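VP1 (PDB 4PCH) forms the pentameric building blocks of the polyomavirus capsid as its major coat protein and probably takes part in attachment to host cells. Local coordinates at the interface of chains A and B. Coordinates in Å, arbitrary orientation; residue numbers count along the deposited sequence, not the author numbering. Chains: chain A/B, VP1.

The interface of chains A and B. Residues chain A 107-110; chain B 49, 194, 235, 244-245, 249, 252.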
loop_
_atom_site.group_PDB
_atom_site.type_symbol
_atom_site.label_atom_id
_atom_site.label_comp_id
_atom_site.label_asym_id
_atom_site.label_seq_id
_atom_site.Cartn_x
_atom_site.Cartn_y
_atom_site.Cartn_z
ATOM N N ASN A 107 -23.921 9.265 -6.828
ATOM C CA ASN A 107 -22.645 9.687 -7.430
ATOM C C ASN A 107 -22.709 9.736 -8.956
ATOM O O ASN A 107 -21.687 9.904 -9.623
ATOM C CB ASN A 107 -21.524 8.759 -6.955
ATOM C CG ASN A 107 -20.958 9.160 -5.595
ATOM O OD1 ASN A 107 -20.628 10.320 -5.367
ATOM N ND2 ASN A 107 -20.816 8.194 -4.699
ATOM N N GLY A 108 -23.894 9.572 -9.524
ATOM C CA GLY A 108 -24.094 9.620 -10.963
ATOM C C GLY A 108 -23.133 8.788 -11.797
ATOM O O GLY A 108 -22.654 9.254 -12.839
ATOM N N THR A 109 -22.867 7.562 -11.374
ATOM C CA THR A 109 -21.875 6.763 -12.079
ATOM C C THR A 109 -22.048 5.309 -11.786
ATOM O O THR A 109 -22.952 4.913 -11.037
ATOM C CB THR A 109 -20.430 7.288 -11.805
ATOM O OG1 THR A 109 -19.540 6.815 -12.824
ATOM C CG2 THR A 109 -19.921 6.885 -10.415
ATOM N N LEU A 110 -21.254 4.464 -12.435
ATOM C CA LEU A 110 -21.353 3.027 -12.180
ATOM C C LEU A 110 -21.049 2.722 -10.722
ATOM O O LEU A 110 -20.241 3.421 -10.066
ATOM C CB LEU A 110 -20.370 2.255 -13.070
ATOM C CG LEU A 110 -20.615 2.387 -14.542
ATOM C CD1 LEU A 110 -19.548 1.653 -15.328
ATOM C CD2 LEU A 110 -22.010 1.909 -14.949
ATOM N N MET B 49 -25.553 4.043 -18.419
ATOM C CA MET B 49 -25.922 3.292 -17.218
ATOM C C MET B 49 -26.773 2.059 -17.559
ATOM O O MET B 49 -27.480 1.532 -16.704
ATOM C CB MET B 49 -26.670 4.209 -16.244
ATOM C CG MET B 49 -25.885 5.444 -15.801
ATOM S SD MET B 49 -24.376 5.098 -14.892
ATOM C CE MET B 49 -23.093 5.453 -16.085
ATOM N N GLY B 194 -16.873 2.362 -7.733
ATOM C CA GLY B 194 -17.236 3.382 -8.686
ATOM C C GLY B 194 -16.608 4.743 -8.470
ATOM O O GLY B 194 -16.649 5.573 -9.381
ATOM N N MET B 235 -13.266 6.225 -14.809
ATOM C CA MET B 235 -14.241 6.987 -15.599
ATOM C C MET B 235 -14.079 8.505 -15.391
ATOM O O MET B 235 -13.435 8.973 -14.428
ATOM C CB MET B 235 -15.663 6.521 -15.293
ATOM C CG MET B 235 -15.956 5.105 -15.813
ATOM S SD MET B 235 -17.710 4.719 -15.532
ATOM C CE MET B 235 -18.280 4.990 -17.222
ATOM N N LEU B 244 -20.512 13.405 -11.528
ATOM C CA LEU B 244 -20.730 12.680 -10.290
ATOM C C LEU B 244 -22.048 13.052 -9.607
ATOM O O LEU B 244 -22.156 13.079 -8.379
ATOM C CB LEU B 244 -19.537 12.814 -9.336
ATOM C CG LEU B 244 -18.247 12.155 -9.796
ATOM C CD1 LEU B 244 -17.120 12.600 -8.877
ATOM C CD2 LEU B 244 -18.347 10.639 -9.874
ATOM N N SER B 245 -23.071 13.268 -10.425
ATOM C CA SER B 245 -24.404 13.576 -9.959
ATOM C C SER B 245 -25.362 12.903 -10.950
ATOM O O SER B 245 -25.032 12.768 -12.129
ATOM C CB SER B 245 -24.606 15.106 -9.932
ATOM O OG SER B 245 -25.734 15.446 -9.196
ATOM N N SER B 249 -25.146 11.316 -15.473
ATOM C CA SER B 249 -24.619 9.968 -15.576
ATOM C C SER B 249 -24.531 9.526 -17.032
ATOM O O SER B 249 -23.725 8.669 -17.367
ATOM C CB SER B 249 -25.473 8.980 -14.785
ATOM O OG SER B 249 -26.807 8.951 -15.216
ATOM N N ARG B 252 -20.906 10.022 -18.406
ATOM C CA ARG B 252 -19.737 9.343 -17.848
ATOM C C ARG B 252 -19.118 8.460 -18.929
ATOM O O ARG B 252 -19.833 7.738 -19.662
ATOM C CB ARG B 252 -20.097 8.505 -16.625
ATOM C CG ARG B 252 -20.660 9.262 -15.443
ATOM C CD ARG B 252 -19.612 10.106 -14.749
ATOM N NE ARG B 252 -18.672 9.268 -13.992
ATOM C CZ ARG B 252 -17.570 9.739 -13.428
ATOM N NH1 ARG B 252 -17.288 11.034 -13.511
ATOM N NH2 ARG B 252 -16.740 8.912 -12.793
HETATM O O HOH W 1 -22.470 11.928 -13.336
HETATM O O HOH W 2 -17.182 5.694 -12.037
#
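A:Thr109 and A:Leu110 of chain A lie against B:Arg252, B:Met235 and B:Met49 of chain B where the jelly-roll cores of two VP1 subunits, each a segment of the full-length protein, meet in the polyomavirus coat pentamer. A direct hydrogen bond runs from B:Arg252 to A:Thr109, with NE of the guanidinium 2.9 Å from the hydroxyl OG1 and an angle of 149° at the hydrogen. OG1 stands anti to the backbone N (chi1 -160°), turned to the arginine, while the methyl CG2 faces B:Leu244 and the carbonyl of B:Gly194. The arginine chain bends at chi2 and chi3, and the hydroxyl lies 21° out of the guanidinium plane. CD2 of B:Leu244 covers one guanidinium face near the rim, 3.6 Å above the plane, and should limit its swing. A threonine suits this place because one short side chain offers both a hydroxyl and a methyl; arginine brings a long chain and several N-H donors, so NE can serve the hydroxyl while NH2 turns to a water.

Water extends the polar contacts. One molecule joins OG1 of A:Thr109 to the carbonyl O of B:Gly194, 2.7 Å from each; it lies in plane at the guanidinium edge, where its bond to NH2 is weak. Another water lies 2.7 Å from the carbonyl O of A:Gly108 and also meets N and O of B:Ser245. A:Gly108, with no side chain, lets the backbone pass close to B:Ser245 and B:Ser249; CB of B:Ser249 sits 3.4 Å from the carbonyl O of A:Gly108.

Apolar packing centres on A:Leu110, whose branches part between two methionines. CD1 touches the sulfur SD of B:Met235 at 3.6 Å, the side chains crossing nearly at right angles, while CD2 meets the methyl CE of B:Met49 at 3.9 Å. Flexible, unbranched methionines can mould themselves to a forked leucine.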